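PDB 1XIP: nucleoporin NUP159 from Saccharomyces cerevisiae, which serves as a component of the nuclear pore complex, where its N-terminal beta-propeller domain tethers the helicase Dbp5 for mRNA export. Local coordinates for residues A[57-62]-A[82-87]; A[228-233]-A[246-251]. All blocks are in the same frame, centred on the assembly; numbering follows the deposited sequence.

Contacts 1 and 2 are both antiparallel strand pairings within the N-terminal beta-propeller, and they illustrate how such a fold is assembled from sheets that are each sewn together locally. Contact 1 comes first along the chain and closes before contact 2 opens. It joins strands 59-64 and 83-86, the latter outermost in its four-stranded sheet, across a connection that contains helix 65-73. Contact 2 joins strands 226-232 and 246-254, both interior to another sheet. The two do not touch: their centres lie 34 Å apart, on opposite sides of the chain's centre, with nearest atoms about 22 Å apart. One therefore describes a partly solvent-facing margin, the other a buried sheet interior.

Contact 1 of 2, residues A[57-62]-A[82-87]; sequences GSKAVV and KWEKEI
Trp-83 and Val-62 set the tight end of this antiparallel pairing. Chi1 (169°) sets Trp-83 CG anti to the backbone N, and chi2 (94°) turns the ring so that its CE3 edge meets strand 59-62: Trp-83 CE3 lies 3.7 Å from Val-62 CG2, while Val-62 N meets the ring edge in its plane. On the same face Ala-60 CB touches Ile-87 CD1 at 4.0 Å. Leu-111 and Phe-119, from two strands of the following sheet, pack against this apolar side.

The backbone departs from simple pairing at a classic beta bulge, where Val-62 O accepts both Lys-82 N at 2.9 Å and Trp-83 N at 3.3 Å. Beyond it, Ala-60 and Lys-85 exchange a reciprocal pair of backbone bonds, and Ile-87 N donates to Ser-58 O.

The opposite face is looser and polar at its outer end, although buried Val-61 sets CG1 against Glu-84 CB. Lys-59 and Glu-84 cross obliquely, and the salt bridge from Lys-59 NZ to Glu-84 OE1 is long, at 3.7 Å; Glu-84 and Glu-86 are exposed.

Hydrophobic packing and main-chain hydrogen bonds thus hold this edge strand to its sheet; the solvent-side ion pair probably adds only weak attraction.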
loop_
_atom_site.group_PDB
_atom_site.type_symbol
_atom_site.label_atom_id
_atom_site.label_comp_id
_atom_site.label_asym_id
_atom_site.label_seq_id
_atom_site.Cartn_x
_atom_site.Cartn_y
_atom_site.Cartn_z
ATOM N N GLY A 57 -12.937 10.743 -2.663
ATOM C CA GLY A 57 -13.559 12.060 -2.778
ATOM C C GLY A 57 -14.415 12.495 -1.593
ATOM O O GLY A 57 -15.541 12.940 -1.781
ATOM N N SER A 58 -13.896 12.374 -0.369
ATOM C CA SER A 58 -14.631 12.839 0.814
ATOM C C SER A 58 -15.816 11.960 1.269
ATOM O O SER A 58 -16.386 12.224 2.323
ATOM C CB SER A 58 -15.125 14.291 0.647
ATOM O OG SER A 58 -14.049 15.209 0.536
ATOM N N LYS A 59 -16.185 10.940 0.497
ATOM C CA LYS A 59 -17.212 9.986 0.930
ATOM C C LYS A 59 -16.583 8.676 1.364
ATOM O O LYS A 59 -15.852 8.041 0.589
ATOM C CB LYS A 59 -18.213 9.725 -0.196
ATOM C CG LYS A 59 -19.488 9.051 0.249
ATOM C CD LYS A 59 -20.117 8.287 -0.899
ATOM C CE LYS A 59 -21.601 8.656 -1.141
ATOM N NZ LYS A 59 -22.378 7.569 -1.874
ATOM N N ALA A 60 -16.843 8.283 2.612
ATOM C CA ALA A 60 -16.465 6.965 3.135
ATOM C C ALA A 60 -17.675 6.021 3.202
ATOM O O ALA A 60 -18.771 6.442 3.545
ATOM C CB ALA A 60 -15.843 7.117 4.507
ATOM N N VAL A 61 -17.479 4.744 2.893
ATOM C CA VAL A 61 -18.594 3.772 2.973
ATOM C C VAL A 61 -18.196 2.409 3.534
ATOM O O VAL A 61 -17.114 1.917 3.262
ATOM C CB VAL A 61 -19.306 3.523 1.562
ATOM C CG1 VAL A 61 -19.925 4.781 1.022
ATOM C CG2 VAL A 61 -18.344 2.925 0.540
ATOM N N VAL A 62 -19.094 1.795 4.292
ATOM C CA VAL A 62 -19.030 0.359 4.566
ATOM C C VAL A 62 -20.166 -0.333 3.777
ATOM O O VAL A 62 -21.274 0.166 3.753
ATOM C CB VAL A 62 -19.180 0.112 6.072
ATOM C CG1 VAL A 62 -19.222 -1.350 6.395
ATOM C CG2 VAL A 62 -18.035 0.741 6.787
ATOM N N LYS A 82 -24.197 -0.096 3.604
ATOM C CA LYS A 82 -24.763 -0.298 4.931
ATOM C C LYS A 82 -24.672 0.991 5.722
ATOM O O LYS A 82 -25.535 1.283 6.549
ATOM C CB LYS A 82 -24.029 -1.399 5.710
ATOM C CG LYS A 82 -23.936 -2.765 5.035
ATOM C CD LYS A 82 -25.296 -3.246 4.493
ATOM C CE LYS A 82 -25.914 -4.302 5.425
ATOM N NZ LYS A 82 -27.390 -4.416 5.289
ATOM N N TRP A 83 -23.603 1.741 5.475
ATOM C CA TRP A 83 -23.303 2.968 6.199
ATOM C C TRP A 83 -22.493 3.893 5.315
ATOM O O TRP A 83 -21.762 3.435 4.461
ATOM C CB TRP A 83 -22.513 2.631 7.435
ATOM C CG TRP A 83 -21.905 3.785 8.152
ATOM C CD1 TRP A 83 -22.445 4.460 9.201
ATOM C CD2 TRP A 83 -20.611 4.362 7.932
ATOM N NE1 TRP A 83 -21.579 5.436 9.635
ATOM C CE2 TRP A 83 -20.444 5.394 8.874
ATOM C CE3 TRP A 83 -19.569 4.117 7.019
ATOM C CZ2 TRP A 83 -19.295 6.179 8.935
ATOM C CZ3 TRP A 83 -18.419 4.913 7.077
ATOM C CH2 TRP A 83 -18.299 5.925 8.030
ATOM N N GLU A 84 -22.643 5.197 5.514
ATOM C CA GLU A 84 -21.835 6.192 4.803
ATOM C C GLU A 84 -21.734 7.507 5.573
ATOM O O GLU A 84 -22.622 7.869 6.343
ATOM C CB GLU A 84 -22.368 6.442 3.395
ATOM C CG GLU A 84 -23.544 7.393 3.356
ATOM C CD GLU A 84 -23.353 8.530 2.366
ATOM O OE1 GLU A 84 -23.997 8.484 1.275
ATOM O OE2 GLU A 84 -22.562 9.463 2.663
ATOM N N LYS A 85 -20.636 8.211 5.357
ATOM C CA LYS A 85 -20.412 9.485 5.992
ATOM C C LYS A 85 -19.460 10.290 5.143
ATOM O O LYS A 85 -18.471 9.771 4.652
ATOM C CB LYS A 85 -19.811 9.293 7.380
ATOM C CG LYS A 85 -19.532 10.592 8.100
ATOM C CD LYS A 85 -19.172 10.393 9.542
ATOM C CE LYS A 85 -18.780 11.710 10.167
ATOM N NZ LYS A 85 -19.895 12.690 10.110
ATOM N N GLU A 86 -19.767 11.562 4.976
ATOM C CA GLU A 86 -18.856 12.503 4.361
ATOM C C GLU A 86 -17.711 12.805 5.339
ATOM O O GLU A 86 -17.937 13.356 6.414
ATOM C CB GLU A 86 -19.616 13.774 3.984
ATOM C CG GLU A 86 -18.772 14.861 3.337
ATOM C CD GLU A 86 -19.104 15.066 1.864
ATOM O OE1 GLU A 86 -19.421 14.054 1.160
ATOM O OE2 GLU A 86 -19.034 16.242 1.410
ATOM N N ILE A 87 -16.499 12.389 4.978
ATOM C CA ILE A 87 -15.288 12.741 5.712
ATOM C C ILE A 87 -14.220 13.170 4.701
ATOM O O ILE A 87 -13.725 12.350 3.923
ATOM C CB ILE A 87 -14.765 11.566 6.578
ATOM C CG1 ILE A 87 -15.922 10.761 7.171
ATOM C CG2 ILE A 87 -13.850 12.095 7.691
ATOM C CD1 ILE A 87 -15.527 9.437 7.805
#

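Contact 2 of 2, residues A[228-233]-A[246-251]; sequences LAVFGN and QKMYII
Phe-231 and Tyr-249 cross at about a right angle on one face of the sheet, a diagonal pair, two residues off the direct register, in which Phe-231 faces Lys-247 and Tyr-249 faces Ala-229. Tyr-249 CD2 comes up to the edge of the phenylalanine ring, in its plane, 3.9 Å from Phe-231 CD2. Farther along this face, Ala-229 CB meets Ile-251 CD1 at 3.8 Å.

The other face is mainly aliphatic, and two of its pairs lie alongside each other. Val-230 and Met-248, a selenomethionine, run side by side and point the same way, and the two valine branches divide the work: Val-230 CG2 touches Met-248 CE at 3.7 Å, and Val-230 CG1 approaches Met-248 SE at 3.9 Å. The Met-248 chain bends at chi2 and chi3 to bring its end there. Gln-246 slants across Val-230, its CB, CG and OE1 all reaching Val-230 CG1. On its other flank Met-248 runs beside Leu-228, with Leu-228 CD2 4.0 Å from Met-248 CB.

Two reciprocal pairs of backbone hydrogen bonds, Ala-229 with Tyr-249 and Phe-231 with Lys-247, hold these faces in register. Residues 229-232 make up the first FG repeat, yet here they form part of an ordered, buried strand, unlike the flexible FG regions to which karyopherins bind.

Around the pair, strand 215-221 bonds to the far side of 226-232, and strand 257-263 flanks 246-254, supplying Glu-262 as salt-bridge partner for Lys-247 NZ. Phe-184 of strand 184-190 covers Ala-229, Phe-231 and Ile-251, while Met-279 of strand 279-284 packs on Leu-228, Val-230 and Met-248, so strands outside this sheet pack on both faces.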
loop_
_atom_site.group_PDB
_atom_site.type_symbol
_atom_site.label_atom_id
_atom_site.label_comp_id
_atom_site.label_asym_id
_atom_site.label_seq_id
_atom_site.Cartn_x
_atom_site.Cartn_y
_atom_site.Cartn_z
ATOM N N LEU A 228 12.061 -4.053 -0.541
ATOM C CA LEU A 228 12.026 -3.282 -1.756
ATOM C C LEU A 228 12.052 -1.829 -1.336
ATOM O O LEU A 228 11.218 -1.396 -0.541
ATOM C CB LEU A 228 10.752 -3.616 -2.525
ATOM C CG LEU A 228 10.422 -3.095 -3.927
ATOM C CD1 LEU A 228 9.106 -2.393 -3.898
ATOM C CD2 LEU A 228 11.482 -2.219 -4.515
ATOM N N ALA A 229 13.037 -1.088 -1.840
ATOM C CA ALA A 229 13.220 0.327 -1.499
ATOM C C ALA A 229 13.102 1.196 -2.728
ATOM O O ALA A 229 13.489 0.790 -3.819
ATOM C CB ALA A 229 14.566 0.536 -0.855
ATOM N N VAL A 230 12.585 2.403 -2.556
ATOM C CA VAL A 230 12.534 3.335 -3.668
ATOM C C VAL A 230 13.134 4.685 -3.311
ATOM O O VAL A 230 12.932 5.192 -2.206
ATOM C CB VAL A 230 11.117 3.504 -4.235
ATOM C CG1 VAL A 230 11.168 4.318 -5.535
ATOM C CG2 VAL A 230 10.457 2.144 -4.483
ATOM N N PHE A 231 13.897 5.236 -4.254
ATOM C CA PHE A 231 14.510 6.547 -4.125
ATOM C C PHE A 231 14.135 7.364 -5.348
ATOM O O PHE A 231 14.055 6.831 -6.459
ATOM C CB PHE A 231 16.030 6.422 -4.019
ATOM C CG PHE A 231 16.479 5.529 -2.914
ATOM C CD1 PHE A 231 16.546 6.002 -1.601
ATOM C CD2 PHE A 231 16.807 4.198 -3.173
ATOM C CE1 PHE A 231 16.943 5.170 -0.546
ATOM C CE2 PHE A 231 17.199 3.340 -2.130
ATOM C CZ PHE A 231 17.271 3.830 -0.802
ATOM N N GLY A 232 13.896 8.654 -5.155
ATOM C CA GLY A 232 13.458 9.498 -6.244
ATOM C C GLY A 232 13.295 10.926 -5.802
ATOM O O GLY A 232 13.576 11.262 -4.651
ATOM N N ASN A 233 12.842 11.769 -6.722
ATOM C CA ASN A 233 12.711 13.193 -6.467
ATOM C C ASN A 233 11.689 13.452 -5.378
ATOM O O ASN A 233 10.751 12.671 -5.192
ATOM C CB ASN A 233 12.349 13.942 -7.751
ATOM C CG ASN A 233 11.080 13.407 -8.407
ATOM O OD1 ASN A 233 10.979 12.228 -8.731
ATOM N ND2 ASN A 233 10.110 14.285 -8.610
ATOM N N GLN A 246 12.312 7.750 -10.404
ATOM C CA GLN A 246 12.496 6.851 -9.270
ATOM C C GLN A 246 13.387 5.650 -9.559
ATOM O O GLN A 246 13.353 5.094 -10.654
ATOM C CB GLN A 246 11.137 6.363 -8.787
ATOM C CG GLN A 246 10.424 7.342 -7.898
ATOM C CD GLN A 246 8.981 6.972 -7.684
ATOM O OE1 GLN A 246 8.601 5.837 -7.915
ATOM N NE2 GLN A 246 8.167 7.930 -7.250
ATOM N N LYS A 247 14.153 5.229 -8.562
ATOM C CA LYS A 247 14.915 3.997 -8.667
ATOM C C LYS A 247 14.482 2.970 -7.638
ATOM O O LYS A 247 14.400 3.271 -6.451
ATOM C CB LYS A 247 16.401 4.287 -8.539
ATOM C CG LYS A 247 16.987 4.894 -9.784
ATOM C CD LYS A 247 18.485 4.960 -9.713
ATOM C CE LYS A 247 19.065 5.450 -11.016
ATOM N NZ LYS A 247 19.043 4.373 -12.040
HETATM N N MSE A 248 14.208 1.751 -8.100
HETATM C CA MSE A 248 13.803 0.669 -7.199
HETATM C C MSE A 248 14.895 -0.355 -6.982
HETATM O O MSE A 248 15.568 -0.767 -7.920
HETATM C CB MSE A 248 12.532 -0.040 -7.670
HETATM C CG MSE A 248 11.965 0.460 -8.963
HETATM SE SE MSE A 248 10.999 2.163 -8.786
HETATM C CE MSE A 248 9.358 1.506 -7.997
ATOM N N TYR A 249 15.047 -0.776 -5.729
ATOM C CA TYR A 249 16.049 -1.755 -5.374
ATOM C C TYR A 249 15.457 -2.869 -4.536
ATOM O O TYR A 249 14.687 -2.623 -3.616
ATOM C CB TYR A 249 17.196 -1.087 -4.620
ATOM C CG TYR A 249 17.997 -0.134 -5.469
ATOM C CD1 TYR A 249 19.138 -0.558 -6.148
ATOM C CD2 TYR A 249 17.616 1.197 -5.599
ATOM C CE1 TYR A 249 19.867 0.327 -6.918
ATOM C CE2 TYR A 249 18.330 2.070 -6.367
ATOM C CZ TYR A 249 19.453 1.643 -7.020
ATOM O OH TYR A 249 20.163 2.557 -7.783
ATOM N N ILE A 250 15.815 -4.097 -4.874
ATOM C CA ILE A 250 15.555 -5.230 -4.019
ATOM C C ILE A 250 16.778 -5.454 -3.124
ATOM O O ILE A 250 17.893 -5.601 -3.607
ATOM C CB ILE A 250 15.275 -6.465 -4.865
ATOM C CG1 ILE A 250 14.124 -6.204 -5.860
ATOM C CG2 ILE A 250 15.039 -7.681 -3.970
ATOM C CD1 ILE A 250 12.725 -6.299 -5.266
ATOM N N ILE A 251 16.568 -5.438 -1.820
ATOM C CA ILE A 251 17.631 -5.686 -0.880
ATOM C C ILE A 251 17.412 -7.059 -0.267
ATOM O O ILE A 251 16.400 -7.283 0.401
ATOM C CB ILE A 251 17.643 -4.612 0.202
ATOM C CG1 ILE A 251 17.922 -3.243 -0.415
ATOM C CG2 ILE A 251 18.679 -4.941 1.277
ATOM C CD1 ILE A 251 17.148 -2.097 0.244
#